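Local coordinates for putative flagellar protein FliS (Parabacteroides merdae ATCC 43184, PDB 4YOK) that is of unknown function, despite a putative assignment as a flagellar protein, and combines a prealbumin-like domain with a second β domain, at residues F120-I125 / S132-L137; Q21-R26 / L96-Y101. One frame throughout, in Å; residues are numbered along the deposited sequence.

Two small apolar contacts illustrate how a two-domain β protein packs within a domain and where its domains abut. Contact 1 packs the two sheets of the C-terminal, E-set region against each other, while contact 2 lies at the end of the N-terminal, transthyretin-like region, where it abuts the C-terminal one; they are about 14 Å apart, centre to centre. They meet where the chain passes between domains: Ile-125 N lies 2.9 Å from Tyr-101 O, a probable hydrogen bond, and Ile-125 CG2 packs 4.0 Å from Thr-99 CG2. Segment 96-101 thus serves both neighbourhoods. No active site is known; a bound magnesium ion lies about 7 Å from the side chain of Val-98, on the contact 2 side.

Contact 1: F120-I125 / S132-L137; sequences FMINRI and SRVMLL
Val-134 meets Phe-120 and Ile-122 with its two methyl branches, one to each, a compact example of a β-branched residue filling the gap between two sheets. From CB, which is directed at segment 120-125, the side chain forks. CG1 stands opposite the backbone N across the CA-CB bond (chi1 176°) and ends beside the Phe-120 ring, 3.7 Å from CZ. It approaches at the ring edge, near the ring plane, and the valine and the phenylalanine run alongside each other, pointing opposite ways. CG2, the other branch, lies beside the backbone N and meets Ile-122 tip to tip, with Ile-122 CD1 3.9 Å away. The isoleucine can reach this far because its CG1-CD1 arm is stretched out, with chi2 at 165°.

No hydrogen bond joins the two segments, whose closest CA atoms, those of Ile-122 and Val-134, are 9.8 Å apart. Strand 115-124 pairs with 161-168, Phe-120 bonding to Val-163 and Ile-122 to Gly-161, and both side chains also rest on Val-163. Strand 131-139 lies between 151-155 and 182-189 in the other sheet; there Ser-132 and Arg-133 together face Leu-188, a classic β bulge. All three touching residues are buried, and packing of this kind, methyls and a ring edge between facing antiparallel sheets, is characteristic of a β sandwich, consistent with the E-set assignment of this C-terminal domain.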
loop_
_atom_site.group_PDB
_atom_site.type_symbol
_atom_site.label_atom_id
_atom_site.label_comp_id
_atom_site.label_asym_id
_atom_site.label_seq_id
_atom_site.Cartn_x
_atom_site.Cartn_y
_atom_site.Cartn_z
ATOM N N PHE A 120 -14.644 -1.204 10.302
ATOM C CA PHE A 120 -14.378 -0.593 8.994
ATOM C C PHE A 120 -15.223 -1.256 7.936
ATOM O O PHE A 120 -15.927 -2.236 8.219
ATOM C CB PHE A 120 -12.868 -0.652 8.611
ATOM C CG PHE A 120 -12.247 -2.030 8.674
ATOM C CD1 PHE A 120 -11.777 -2.545 9.879
ATOM C CD2 PHE A 120 -12.041 -2.769 7.517
ATOM C CE1 PHE A 120 -11.193 -3.809 9.936
ATOM C CE2 PHE A 120 -11.429 -4.029 7.572
ATOM C CZ PHE A 120 -11.053 -4.558 8.787
HETATM N N MSE A 121 -15.208 -0.682 6.741
HETATM C CA MSE A 121 -15.929 -1.200 5.588
HETATM C C MSE A 121 -14.953 -1.730 4.545
HETATM O O MSE A 121 -13.940 -1.091 4.259
HETATM C CB MSE A 121 -16.784 -0.082 4.965
HETATM C CG MSE A 121 -17.978 0.267 5.804
HETATM SE SE MSE A 121 -19.529 -0.600 5.030
HETATM C CE MSE A 121 -19.547 0.386 3.283
ATOM N N ILE A 122 -15.266 -2.889 3.982
ATOM C CA ILE A 122 -14.496 -3.491 2.895
ATOM C C ILE A 122 -15.395 -3.443 1.687
ATOM O O ILE A 122 -16.459 -4.079 1.681
ATOM C CB ILE A 122 -13.981 -4.924 3.183
ATOM C CG1 ILE A 122 -13.007 -4.939 4.379
ATOM C CG2 ILE A 122 -13.323 -5.516 1.895
ATOM C CD1 ILE A 122 -12.753 -6.366 4.947
ATOM N N ASN A 123 -15.003 -2.650 0.708
ATOM C CA ASN A 123 -15.746 -2.465 -0.536
ATOM C C ASN A 123 -15.098 -3.280 -1.639
ATOM O O ASN A 123 -13.914 -3.073 -1.935
ATOM C CB ASN A 123 -15.755 -0.967 -0.905
ATOM C CG ASN A 123 -16.135 -0.080 0.265
ATOM O OD1 ASN A 123 -17.272 -0.111 0.719
ATOM N ND2 ASN A 123 -15.159 0.605 0.873
ATOM N N ARG A 124 -15.873 -4.176 -2.271
ATOM C CA ARG A 124 -15.375 -4.979 -3.384
ATOM C C ARG A 124 -15.428 -4.142 -4.669
ATOM O O ARG A 124 -16.505 -3.669 -5.056
ATOM C CB ARG A 124 -16.175 -6.285 -3.535
ATOM C CG ARG A 124 -15.597 -7.200 -4.629
ATOM C CD ARG A 124 -16.316 -8.540 -4.782
ATOM N NE ARG A 124 -17.752 -8.348 -4.981
ATOM C CZ ARG A 124 -18.685 -8.817 -4.155
ATOM N NH1 ARG A 124 -18.339 -9.519 -3.079
ATOM N NH2 ARG A 124 -19.969 -8.600 -4.404
ATOM N N ILE A 125 -14.272 -3.925 -5.295
ATOM C CA ILE A 125 -14.165 -3.152 -6.547
ATOM C C ILE A 125 -14.232 -4.096 -7.752
ATOM O O ILE A 125 -14.901 -3.771 -8.739
ATOM C CB ILE A 125 -12.867 -2.272 -6.565
ATOM C CG1 ILE A 125 -12.752 -1.334 -5.315
ATOM C CG2 ILE A 125 -12.702 -1.491 -7.865
ATOM C CD1 ILE A 125 -13.927 -0.329 -5.061
ATOM N N SER A 132 -8.873 -13.186 0.971
ATOM C CA SER A 132 -8.037 -14.286 1.475
ATOM C C SER A 132 -7.879 -14.128 3.006
ATOM O O SER A 132 -8.182 -15.052 3.773
ATOM C CB SER A 132 -6.676 -14.282 0.773
ATOM O OG SER A 132 -5.818 -15.240 1.374
ATOM N N ARG A 133 -7.485 -12.916 3.452
ATOM C CA ARG A 133 -7.377 -12.645 4.876
ATOM C C ARG A 133 -7.457 -11.160 5.166
ATOM O O ARG A 133 -7.167 -10.329 4.302
ATOM C CB ARG A 133 -6.089 -13.242 5.504
ATOM C CG ARG A 133 -4.785 -12.716 4.967
ATOM C CD ARG A 133 -3.639 -13.344 5.732
ATOM N NE ARG A 133 -2.346 -12.850 5.266
ATOM C CZ ARG A 133 -1.504 -13.542 4.504
ATOM N NH1 ARG A 133 -1.803 -14.779 4.127
ATOM N NH2 ARG A 133 -0.348 -13.010 4.129
ATOM N N VAL A 134 -7.882 -10.856 6.390
ATOM C CA VAL A 134 -7.938 -9.516 6.955
ATOM C C VAL A 134 -6.954 -9.520 8.135
ATOM O O VAL A 134 -6.929 -10.476 8.927
ATOM C CB VAL A 134 -9.381 -9.131 7.343
ATOM C CG1 VAL A 134 -9.416 -7.777 8.023
ATOM C CG2 VAL A 134 -10.280 -9.127 6.103
HETATM N N MSE A 135 -6.156 -8.467 8.252
HETATM C CA MSE A 135 -5.116 -8.398 9.285
HETATM C C MSE A 135 -5.255 -7.152 10.142
HETATM O O MSE A 135 -5.444 -6.047 9.621
HETATM C CB MSE A 135 -3.704 -8.420 8.644
HETATM C CG MSE A 135 -3.451 -9.663 7.803
HETATM SE SE MSE A 135 -1.807 -9.459 6.792
HETATM C CE MSE A 135 -2.621 -8.355 5.309
ATOM N N LEU A 136 -5.176 -7.348 11.459
ATOM C CA LEU A 136 -5.172 -6.288 12.472
ATOM C C LEU A 136 -3.736 -6.166 12.915
ATOM O O LEU A 136 -3.138 -7.172 13.295
ATOM C CB LEU A 136 -6.130 -6.627 13.628
ATOM C CG LEU A 136 -7.530 -6.000 13.537
ATOM C CD1 LEU A 136 -8.252 -6.368 12.254
ATOM C CD2 LEU A 136 -8.354 -6.286 14.775
ATOM N N LEU A 137 -3.142 -4.968 12.768
ATOM C CA LEU A 137 -1.727 -4.752 13.041
ATOM C C LEU A 137 -1.454 -3.614 13.989
ATOM O O LEU A 137 -2.143 -2.584 13.954
ATOM C CB LEU A 137 -0.993 -4.434 11.707
ATOM C CG LEU A 137 -1.204 -5.403 10.544
ATOM C CD1 LEU A 137 -0.843 -4.754 9.199
ATOM C CD2 LEU A 137 -0.436 -6.699 10.764
#

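Contact 2: Q21-R26 / L96-Y101; sequences QALNLR and LEVTPY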
loop_
_atom_site.group_PDB
_atom_site.type_symbol
_atom_site.label_atom_id
_atom_site.label_comp_id
_atom_site.label_asym_id
_atom_site.label_seq_id
_atom_site.Cartn_x
_atom_site.Cartn_y
_atom_site.Cartn_z
ATOM N N GLN A 21 -7.561 9.001 -5.455
ATOM C CA GLN A 21 -7.139 8.864 -4.049
ATOM C C GLN A 21 -5.922 7.942 -3.915
ATOM O O GLN A 21 -5.916 6.864 -4.497
ATOM C CB GLN A 21 -8.303 8.336 -3.189
ATOM C CG GLN A 21 -8.125 8.593 -1.688
ATOM C CD GLN A 21 -9.203 7.960 -0.839
ATOM O OE1 GLN A 21 -9.442 6.747 -0.880
ATOM N NE2 GLN A 21 -9.846 8.768 -0.009
ATOM N N ALA A 22 -4.877 8.372 -3.161
ATOM C CA ALA A 22 -3.659 7.570 -2.987
ATOM C C ALA A 22 -3.973 6.284 -2.216
ATOM O O ALA A 22 -4.851 6.258 -1.366
ATOM C CB ALA A 22 -2.563 8.367 -2.277
ATOM N N LEU A 23 -3.360 5.205 -2.629
ATOM C CA LEU A 23 -3.570 3.909 -1.997
ATOM C C LEU A 23 -2.611 3.749 -0.856
ATOM O O LEU A 23 -1.477 4.242 -0.933
ATOM C CB LEU A 23 -3.350 2.779 -3.018
ATOM C CG LEU A 23 -4.264 2.762 -4.244
ATOM C CD1 LEU A 23 -4.042 1.489 -5.026
ATOM C CD2 LEU A 23 -5.734 2.942 -3.851
ATOM N N ASN A 24 -3.050 3.025 0.181
ATOM C CA ASN A 24 -2.258 2.702 1.374
ATOM C C ASN A 24 -1.680 1.288 1.176
ATOM O O ASN A 24 -2.438 0.336 1.003
ATOM C CB ASN A 24 -3.170 2.793 2.594
ATOM C CG ASN A 24 -3.823 4.156 2.726
ATOM O OD1 ASN A 24 -4.988 4.387 2.370
ATOM N ND2 ASN A 24 -3.053 5.106 3.125
ATOM N N LEU A 25 -0.357 1.182 1.092
ATOM C CA LEU A 25 0.326 -0.068 0.752
ATOM C C LEU A 25 1.438 -0.447 1.717
ATOM O O LEU A 25 1.798 0.330 2.594
ATOM C CB LEU A 25 0.954 0.130 -0.656
ATOM C CG LEU A 25 -0.031 0.535 -1.798
ATOM C CD1 LEU A 25 0.715 1.011 -3.013
ATOM C CD2 LEU A 25 -0.945 -0.619 -2.170
ATOM N N ARG A 26 2.049 -1.610 1.480
ATOM C CA ARG A 26 3.240 -1.993 2.236
ATOM C C ARG A 26 4.380 -1.225 1.593
ATOM O O ARG A 26 4.664 -1.423 0.395
ATOM C CB ARG A 26 3.479 -3.507 2.199
ATOM C CG ARG A 26 4.849 -3.840 2.818
ATOM C CD ARG A 26 5.069 -5.324 3.096
ATOM N NE ARG A 26 6.450 -5.495 3.581
ATOM C CZ ARG A 26 7.270 -6.482 3.246
ATOM N NH1 ARG A 26 6.851 -7.468 2.457
ATOM N NH2 ARG A 26 8.516 -6.500 3.703
ATOM N N LEU A 96 -0.662 7.424 -11.141
ATOM C CA LEU A 96 -0.911 6.230 -11.935
ATOM C C LEU A 96 -2.165 5.556 -11.407
ATOM O O LEU A 96 -2.189 5.170 -10.249
ATOM C CB LEU A 96 0.312 5.281 -11.905
ATOM C CG LEU A 96 0.124 3.921 -12.594
ATOM C CD1 LEU A 96 -0.012 4.086 -14.117
ATOM C CD2 LEU A 96 1.253 2.952 -12.213
ATOM N N GLU A 97 -3.221 5.476 -12.246
ATOM C CA GLU A 97 -4.516 4.864 -11.896
ATOM C C GLU A 97 -4.466 3.362 -12.062
ATOM O O GLU A 97 -4.026 2.848 -13.101
ATOM C CB GLU A 97 -5.665 5.411 -12.781
ATOM C CG GLU A 97 -6.281 6.704 -12.296
ATOM C CD GLU A 97 -7.157 6.604 -11.057
ATOM O OE1 GLU A 97 -8.137 5.821 -11.046
ATOM O OE2 GLU A 97 -6.885 7.369 -10.109
ATOM N N VAL A 98 -4.893 2.650 -11.015
ATOM C CA VAL A 98 -4.971 1.182 -11.016
ATOM C C VAL A 98 -6.385 0.749 -10.582
ATOM O O VAL A 98 -7.197 1.601 -10.188
ATOM C CB VAL A 98 -3.877 0.559 -10.118
ATOM C CG1 VAL A 98 -2.472 0.946 -10.616
ATOM C CG2 VAL A 98 -4.088 0.930 -8.630
ATOM N N THR A 99 -6.680 -0.565 -10.659
ATOM C CA THR A 99 -7.989 -1.074 -10.230
ATOM C C THR A 99 -7.784 -2.023 -9.056
ATOM O O THR A 99 -7.499 -3.204 -9.283
ATOM C CB THR A 99 -8.770 -1.748 -11.363
ATOM O OG1 THR A 99 -8.767 -0.879 -12.499
ATOM C CG2 THR A 99 -10.216 -2.080 -10.937
ATOM N N PRO A 100 -7.892 -1.517 -7.809
ATOM C CA PRO A 100 -7.715 -2.402 -6.639
ATOM C C PRO A 100 -8.799 -3.468 -6.572
ATOM O O PRO A 100 -9.904 -3.228 -7.057
ATOM C CB PRO A 100 -7.823 -1.451 -5.434
ATOM C CG PRO A 100 -7.714 -0.048 -5.999
ATOM C CD PRO A 100 -8.213 -0.132 -7.408
ATOM N N TYR A 101 -8.507 -4.629 -5.952
ATOM C CA TYR A 101 -9.525 -5.685 -5.764
ATOM C C TYR A 101 -10.552 -5.204 -4.737
ATOM O O TYR A 101 -11.751 -5.353 -4.934
ATOM C CB TYR A 101 -8.849 -6.976 -5.265
ATOM C CG TYR A 101 -7.945 -7.596 -6.296
ATOM C CD1 TYR A 101 -8.463 -8.099 -7.492
ATOM C CD2 TYR A 101 -6.564 -7.621 -6.117
ATOM C CE1 TYR A 101 -7.628 -8.620 -8.478
ATOM C CE2 TYR A 101 -5.723 -8.202 -7.073
ATOM C CZ TYR A 101 -6.263 -8.701 -8.247
ATOM O OH TYR A 101 -5.461 -9.247 -9.215
#
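Leu-23 packs its forked end against Val-98 and Pro-100, and all the direct contact between the segments is apolar. The closest approach is from Leu-23 CD1 to Val-98 CG2, 3.6 Å. The same CD1 lies 4.1 Å from Pro-100 CG, while Leu-23 CD2 stands 4.2 Å from that ring carbon, so the proline corner faces both methyls of the leucine. The leucine crosses each partner at a slant. In Val-98, chi1 of -60° sets CG1 beside the backbone N and leaves CG2 between the N and the carbonyl carbon, turned to the leucine. Tyr-18 extends this apolar cluster, touching Leu-23 and Pro-100, Val-16 touches Leu-23 and Val-98, and Ile-196 of the second domain also touches Leu-23.

No backbone bond crosses between the segments; Leu-23 bonds to Val-16, and Leu-96 to Arg-15 and Thr-17, all on strand 9-18, which pairs with 21-22 antiparallel and with 92-97 parallel in a sheet of the prealbumin-like N-terminal domain. Leu-23 and Val-98 follow directly after those two neighbours.

Among polar side-chain bonds, the Glu-97 carboxylate is gripped by three, OE2 by Thr-17 OG1 and Gly-20 N and OE1 by Gln-19 N, which ties the end of strand 92-97 to the turn ahead of Gln-21, while Leu-25 O accepts a hydrogen bond from Arg-184 NH2 of the second domain.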